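Local structure of putative PLP-dependent aminotransferase (Bacillus cereus ATCC 10987, 3JU7) at residues 47-52 against 167-172; 65-70 against 229-234; 79-84 against 93-98. The protein probably catalyses transamination with pyridoxal phosphate as its cofactor. All coordinates share one frame; numbering follows the deposited sequence.

Interaction 1 (47-52 against 167-172); sequences SGFFQN and GLMNGG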
# COMPACT_ATOMS: atom_id res chain seq x y z
N SER A 47 14.83 5.23 19.48
CA SER A 47 15.38 5.97 20.61
C SER A 47 14.31 6.60 21.47
O SER A 47 14.40 6.60 22.69
CB SER A 47 16.27 7.09 20.11
OG SER A 47 17.45 6.52 19.61
N GLY A 48 13.33 7.18 20.81
CA GLY A 48 12.33 7.97 21.50
C GLY A 48 11.32 7.11 22.21
O GLY A 48 10.96 7.40 23.34
N PHE A 49 10.86 6.04 21.56
CA PHE A 49 9.82 5.22 22.16
C PHE A 49 10.25 3.86 22.69
O PHE A 49 9.77 3.44 23.74
CB PHE A 49 8.66 5.04 21.16
CG PHE A 49 7.85 6.30 20.92
CD1 PHE A 49 7.62 7.22 21.92
CD2 PHE A 49 7.30 6.54 19.69
CE1 PHE A 49 6.87 8.37 21.67
CE2 PHE A 49 6.54 7.69 19.45
CZ PHE A 49 6.33 8.60 20.44
N PHE A 50 11.14 3.16 21.98
CA PHE A 50 11.36 1.75 22.30
C PHE A 50 12.65 1.42 23.03
O PHE A 50 13.07 0.26 23.04
CB PHE A 50 11.23 0.91 21.06
CG PHE A 50 9.84 0.89 20.48
CD1 PHE A 50 8.84 0.18 21.09
CD2 PHE A 50 9.54 1.59 19.31
CE1 PHE A 50 7.55 0.15 20.55
CE2 PHE A 50 8.25 1.56 18.77
CZ PHE A 50 7.27 0.85 19.40
N GLN A 51 13.25 2.44 23.62
CA GLN A 51 14.45 2.31 24.44
C GLN A 51 15.53 1.56 23.68
O GLN A 51 16.30 0.84 24.28
CB GLN A 51 14.12 1.60 25.77
CG GLN A 51 13.16 2.39 26.68
CD GLN A 51 12.65 1.56 27.87
OE1 GLN A 51 13.41 0.82 28.50
NE2 GLN A 51 11.37 1.68 28.18
N ASN A 52 15.57 1.74 22.35
CA ASN A 52 16.56 1.08 21.53
C ASN A 52 16.66 -0.41 21.75
O ASN A 52 17.76 -0.99 21.72
CB ASN A 52 17.96 1.73 21.76
CG ASN A 52 18.12 3.05 21.04
OD1 ASN A 52 17.77 3.18 19.86
ND2 ASN A 52 18.61 4.03 21.74
N GLY A 167 2.15 6.00 20.35
CA GLY A 167 2.32 7.06 21.29
C GLY A 167 1.75 6.73 22.65
O GLY A 167 1.84 7.53 23.54
N LEU A 168 1.14 5.54 22.81
CA LEU A 168 0.57 5.11 24.10
C LEU A 168 1.64 4.66 25.10
O LEU A 168 2.30 3.63 24.92
CB LEU A 168 -0.44 3.98 23.90
CG LEU A 168 -1.09 3.44 25.17
CD1 LEU A 168 -1.81 4.59 25.94
CD2 LEU A 168 -2.07 2.28 24.78
N MSE A 169 1.76 5.44 26.17
CA MSE A 169 2.72 5.25 27.26
C MSE A 169 2.02 4.90 28.56
O MSE A 169 0.95 5.41 28.86
CB MSE A 169 3.41 6.58 27.52
CG MSE A 169 4.04 7.22 26.30
SE MSE A 169 5.61 6.25 25.85
CE MSE A 169 6.66 7.76 25.32
N ASN A 170 2.65 4.06 29.37
CA ASN A 170 2.10 3.70 30.67
C ASN A 170 3.28 3.37 31.56
O ASN A 170 4.03 2.43 31.29
CB ASN A 170 1.16 2.50 30.56
CG ASN A 170 0.48 2.15 31.88
OD1 ASN A 170 0.59 2.87 32.86
ND2 ASN A 170 -0.27 1.03 31.90
N GLY A 171 3.45 4.16 32.61
CA GLY A 171 4.56 4.02 33.52
C GLY A 171 5.86 4.20 32.78
O GLY A 171 6.81 3.49 33.02
N GLY A 172 5.88 5.13 31.84
CA GLY A 172 7.08 5.38 31.05
C GLY A 172 7.45 4.30 30.06
O GLY A 172 8.56 4.29 29.54

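Interaction 2 (65-70 against 229-234); sequences GLMAAI and MGFNCK. With ACT (acetate ion), chain F.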
# COMPACT_ATOMS: atom_id res chain seq x y z
N GLY A 65 0.73 -3.44 6.60
CA GLY A 65 1.60 -3.96 7.64
C GLY A 65 0.98 -5.22 8.25
O GLY A 65 1.67 -6.21 8.53
N LEU A 66 -0.34 -5.19 8.49
CA LEU A 66 -1.01 -6.35 9.03
C LEU A 66 -0.77 -7.52 8.09
O LEU A 66 -0.36 -8.62 8.54
CB LEU A 66 -2.52 -6.11 9.28
CG LEU A 66 -2.84 -5.46 10.63
CD1 LEU A 66 -4.24 -4.86 10.65
CD2 LEU A 66 -2.69 -6.48 11.75
N MSE A 67 -1.00 -7.27 6.80
CA MSE A 67 -0.86 -8.29 5.75
C MSE A 67 0.54 -8.90 5.72
O MSE A 67 0.70 -10.12 5.70
CB MSE A 67 -1.27 -7.73 4.38
CG MSE A 67 -2.81 -7.52 4.26
SE MSE A 67 -3.24 -6.35 2.78
CE MSE A 67 -2.73 -7.49 1.45
N ALA A 68 1.55 -8.03 5.75
CA ALA A 68 2.93 -8.46 5.71
C ALA A 68 3.22 -9.36 6.92
O ALA A 68 3.75 -10.50 6.78
CB ALA A 68 3.84 -7.27 5.77
N ALA A 69 2.86 -8.84 8.10
CA ALA A 69 3.13 -9.51 9.38
C ALA A 69 2.45 -10.89 9.48
O ALA A 69 3.10 -11.87 9.83
CB ALA A 69 2.75 -8.60 10.57
N ILE A 70 1.19 -10.97 9.15
CA ILE A 70 0.46 -12.26 9.17
C ILE A 70 1.06 -13.25 8.17
O ILE A 70 1.30 -14.40 8.52
CB ILE A 70 -1.04 -12.03 8.86
CG1 ILE A 70 -1.72 -11.35 10.06
CG2 ILE A 70 -1.77 -13.35 8.47
CD1 ILE A 70 -2.93 -10.55 9.70
N MSE A 229 7.73 -14.43 -0.46
CA MSE A 229 6.47 -13.72 -0.67
C MSE A 229 6.66 -12.25 -0.30
O MSE A 229 7.39 -11.92 0.62
CB MSE A 229 5.38 -14.34 0.19
CG MSE A 229 3.99 -13.85 -0.07
SE MSE A 229 3.61 -14.09 -1.93
CE MSE A 229 1.73 -13.48 -1.84
N GLY A 230 6.04 -11.37 -1.06
CA GLY A 230 6.20 -9.96 -0.87
C GLY A 230 5.33 -9.13 -1.78
O GLY A 230 4.53 -9.64 -2.59
N PHE A 231 5.50 -7.83 -1.64
CA PHE A 231 4.74 -6.89 -2.43
C PHE A 231 5.37 -5.51 -2.25
O PHE A 231 6.57 -5.42 -1.91
CB PHE A 231 3.22 -6.97 -2.09
CG PHE A 231 2.86 -6.78 -0.64
CD1 PHE A 231 3.75 -6.28 0.30
CD2 PHE A 231 1.56 -6.99 -0.23
CE1 PHE A 231 3.37 -6.07 1.63
CE2 PHE A 231 1.19 -6.78 1.11
CZ PHE A 231 2.10 -6.32 2.03
N ASN A 232 4.62 -4.45 -2.48
CA ASN A 232 5.12 -3.09 -2.20
C ASN A 232 4.31 -2.47 -1.11
O ASN A 232 3.11 -2.20 -1.32
CB ASN A 232 4.95 -2.18 -3.41
CG ASN A 232 5.63 -0.81 -3.24
OD1 ASN A 232 6.20 -0.49 -2.17
ND2 ASN A 232 5.63 -0.01 -4.34
N CYS A 233 4.94 -2.25 0.04
CA CYS A 233 4.32 -1.46 1.10
C CYS A 233 5.31 -0.46 1.66
O CYS A 233 5.24 -0.11 2.82
CB CYS A 233 3.78 -2.37 2.21
SG CYS A 233 5.09 -3.21 3.20
N LYS A 234 6.21 0.01 0.78
CA LYS A 234 7.19 1.03 1.12
C LYS A 234 6.53 2.40 1.33
O LYS A 234 5.69 2.82 0.55
CB LYS A 234 8.28 1.14 0.03
CG LYS A 234 9.03 -0.18 -0.19
CD LYS A 234 9.98 -0.21 -1.34
CE LYS A 234 9.36 -0.50 -2.68
NZ LYS A 234 8.65 0.60 -3.27
C ACT F . 9.60 -0.08 -6.59
O ACT F . 10.62 -0.14 -5.82
OXT ACT F . 8.48 0.07 -6.04
CH3 ACT F . 9.70 -0.13 -8.08

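Interaction 3 (79-84 against 93-98); sequences KYALMP and LAAIWC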
# COMPACT_ATOMS: atom_id res chain seq x y z
N LYS A 79 -5.29 -22.73 9.17
CA LYS A 79 -6.39 -22.28 8.34
C LYS A 79 -7.02 -20.98 8.90
O LYS A 79 -7.58 -20.18 8.16
CB LYS A 79 -7.43 -23.41 8.35
CG LYS A 79 -8.79 -23.02 7.80
CD LYS A 79 -9.69 -24.22 7.67
CE LYS A 79 -10.92 -23.87 6.85
NZ LYS A 79 -11.89 -25.00 6.72
N TYR A 80 -6.94 -20.78 10.20
CA TYR A 80 -7.69 -19.70 10.84
C TYR A 80 -6.80 -18.62 11.48
O TYR A 80 -5.72 -18.91 12.03
CB TYR A 80 -8.56 -20.29 11.94
CG TYR A 80 -9.56 -21.31 11.48
CD1 TYR A 80 -10.62 -20.94 10.66
CD2 TYR A 80 -9.49 -22.62 11.88
CE1 TYR A 80 -11.55 -21.84 10.26
CE2 TYR A 80 -10.41 -23.55 11.45
CZ TYR A 80 -11.46 -23.14 10.65
OH TYR A 80 -12.41 -24.03 10.21
N ALA A 81 -7.29 -17.39 11.44
CA ALA A 81 -6.72 -16.27 12.22
C ALA A 81 -7.72 -15.99 13.35
O ALA A 81 -8.84 -15.54 13.08
CB ALA A 81 -6.53 -15.03 11.34
N LEU A 82 -7.35 -16.29 14.60
CA LEU A 82 -8.27 -16.07 15.74
C LEU A 82 -8.16 -14.59 16.14
O LEU A 82 -7.06 -14.08 16.40
CB LEU A 82 -7.91 -16.97 16.92
CG LEU A 82 -8.37 -18.41 16.89
CD1 LEU A 82 -8.14 -19.07 15.50
CD2 LEU A 82 -7.67 -19.15 18.02
N MSE A 83 -9.28 -13.88 16.10
CA MSE A 83 -9.31 -12.45 16.37
C MSE A 83 -10.68 -12.06 16.90
O MSE A 83 -11.65 -12.79 16.76
CB MSE A 83 -9.03 -11.65 15.09
CG MSE A 83 -10.05 -11.95 13.98
SE MSE A 83 -9.79 -10.98 12.33
CE MSE A 83 -8.06 -11.65 11.82
N PRO A 84 -10.78 -10.88 17.48
CA PRO A 84 -12.10 -10.40 17.85
C PRO A 84 -12.93 -10.00 16.62
O PRO A 84 -12.35 -9.68 15.58
CB PRO A 84 -11.78 -9.16 18.67
CG PRO A 84 -10.47 -8.67 18.08
CD PRO A 84 -9.71 -9.96 17.89
N LEU A 93 -9.86 -8.47 6.97
CA LEU A 93 -9.45 -8.35 5.56
C LEU A 93 -7.99 -8.72 5.39
O LEU A 93 -7.62 -9.43 4.44
CB LEU A 93 -9.70 -6.95 5.02
CG LEU A 93 -11.18 -6.61 4.86
CD1 LEU A 93 -11.29 -5.13 4.60
CD2 LEU A 93 -11.92 -7.50 3.79
N ALA A 94 -7.16 -8.24 6.32
CA ALA A 94 -5.74 -8.56 6.25
C ALA A 94 -5.54 -10.09 6.26
O ALA A 94 -4.74 -10.61 5.47
CB ALA A 94 -5.00 -7.90 7.37
N ALA A 95 -6.33 -10.82 7.08
CA ALA A 95 -6.18 -12.27 7.22
C ALA A 95 -6.61 -13.00 5.94
O ALA A 95 -5.94 -13.94 5.47
CB ALA A 95 -6.97 -12.82 8.44
N ILE A 96 -7.74 -12.55 5.40
CA ILE A 96 -8.33 -13.13 4.21
C ILE A 96 -7.36 -12.98 3.02
O ILE A 96 -7.23 -13.89 2.24
CB ILE A 96 -9.70 -12.45 3.88
CG1 ILE A 96 -10.72 -12.75 4.96
CG2 ILE A 96 -10.21 -12.91 2.56
CD1 ILE A 96 -12.04 -11.92 4.85
N TRP A 97 -6.67 -11.84 2.91
CA TRP A 97 -5.68 -11.65 1.85
C TRP A 97 -4.47 -12.59 2.03
O TRP A 97 -3.80 -12.94 1.05
CB TRP A 97 -5.19 -10.19 1.79
CG TRP A 97 -6.01 -9.24 0.99
CD1 TRP A 97 -6.94 -8.37 1.47
CD2 TRP A 97 -5.95 -9.02 -0.43
NE1 TRP A 97 -7.48 -7.63 0.44
CE2 TRP A 97 -6.88 -8.00 -0.74
CE3 TRP A 97 -5.19 -9.56 -1.46
CZ2 TRP A 97 -7.10 -7.54 -2.03
CZ3 TRP A 97 -5.38 -9.08 -2.75
CH2 TRP A 97 -6.34 -8.09 -3.03
N CYS A 98 -4.17 -13.00 3.27
CA CYS A 98 -3.11 -13.99 3.52
C CYS A 98 -3.60 -15.40 3.35
O CYS A 98 -2.92 -16.36 3.68
CB CYS A 98 -2.54 -13.80 4.89
SG CYS A 98 -1.60 -12.24 5.05

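Interaction 1 (47-52 against 167-172)
The ring of Phe-49 is met obliquely by the methyl of selenomethionine Met-169 and by Gly-167 CA. Met-169 CE lies 3.6 Å from Phe-49 CD1 and almost as close to CE1, while Gly-167 CA stands 4.4 Å from Phe-49 CZ. Other flat groups complete the surroundings: His-174 stacks on the Phe-49 ring, Phe-166 meets it at a steep angle, and Phe-49 CB in turn sits over one face of Phe-50, offset toward its rim. Met-169 reaches the phenyl through a folded chain: bends at chi2 (-74°) and chi3 bring CE up to the CD1-CE1 side of the ring, the two side chains crossing at about a right angle. The N-H of Gly-167 bonds to His-174 NE2, tying this glycine to the imidazole that stacks on Phe-49. At the solvent-facing side, Gln-51 NE2 comes no closer than 4.1 Å to Gly-172 O, and its OE1 is engaged by Arg-53. No hydrogen bond joins the two segments. The arrangement is an aromatic cluster joining the loop after helix 36-48 to a short beta-hairpin of strands 169-170 and 173-174 with a two-residue turn, Gly-171 and Gly-172, whose backbone angles are close to type I'.

Interaction 2 (65-70 against 229-234)
Apolar contact between the two segments rests on the ring of Phe-231. The methyl of selenomethionine Met-67 sits at the ring edge, in its plane, with Met-67 CE 4.0 Å from Phe-231 CE2, and the two side chains cross at about a right angle. The tip of the ring is directed at the next helical residue, Phe-231 CZ lying 4.2 Å from Ala-68 CB and about as far from its backbone N. Phe-231 CG is wedged between the backbone N and the carbonyl carbon (chi1 55°), which brings the ring to helix 62-73. All three residues are buried.

Hydrogen bonding begins one residue on and serves the loop itself. Asn-232 OD1 accepts from Lys-234 N at 3.0 Å (N-H...O angle 162°), forming an Asx turn. Lys-234 curls back through bends at chi3 and chi4, so that its NZ reaches the same OD1 at 2.9 Å, above the amide plane and from the face opposite to the backbone N.

Ionic partners gather at the lysine tip. An acetate, probably from the crystallisation liquor, accepts a hydrogen bond from Lys-234 NZ at OXT (2.8 Å) and a weak one at O; Asn-33 OD1 also bonds to NZ. Glu-197 of the second subunit forms a salt bridge with NZ and a hydrogen bond with Asn-232 ND2, which also bonds to the pyridoxal-phosphate-lysine side chain of that subunit.

Apolar packing on helix 62-73 thus holds one side of the loop, while the salt bridge to Glu-197 and the bonds of Asn-232 tie its polar side to the second subunit's cofactor site.

Interaction 3 (79-84 against 93-98)
Ala-95 CB packs against two groups of strand 80-84 at once, touching Ala-81 CB and the methyl of selenomethionine Met-83, CE, each at 3.7 Å. The first of these is a methyl-to-methyl meeting, and because both residues are so small the backbones come close, Ala-81 CA and Ala-95 CA being only 6.4 Å apart. Met-83 arrives from two residues further along the strand. With chi1 at 59° its CG stands between N and C, and after an extended chi2 the chain hooks at chi3 (62°), bringing CE beside the methyl of Ala-95. Strand 80-84, helix 90-97 and strand 101-105 form a beta-alpha-beta unit, and this contact lays the crossover helix on one face of the parallel sheet, where strand 80-84 runs between 101-105 and 130-133. Alternation along the strand puts its other residues on the reverse face: Leu-82 packs on helix 116-126, and the Tyr-80 ring, whose centre is covered on one face by Lys-79 CG, meets Tyr-103 edge-to-face. Neighbouring helix residues pack elsewhere: Ala-94 on Leu-66 and Met-67 of helix 62-73, Ile-96 on Phe-329 and Tyr-332. No hydrogen bond crosses between the segments; the helix keeps its own, such as Trp-97 N to Leu-93 O at 3.0 Å. Trp-97 stacks on Phe-231 of the second subunit and gives its NE1 proton to the Gly-230 carbonyl of that chain.

Overall arrangement
Interactions 2 and 3 are neighbours, with centres about 14 Å apart, and they touch where helix 62-73 packs beside helix 90-97, Met-67 meeting Trp-97 and Ile-70 meeting Cys-98. Both also reach the second subunit, so this pair of helices links the parallel sheet to the dimer interface. Interaction 1 stands apart, its centre about 25 Å from interaction 2 and 29 Å from interaction 3, which lies on the opposite side of the chain's centre. Along the sequence interactions 1 and 2 interleave, whereas both segments of interaction 3 fall between those of each other contact. Interactions 2 and 3 thus help build the side of the subunit that meets its partner, while interaction 1 fastens the loop after helix 36-48 to the hairpin away from that interface.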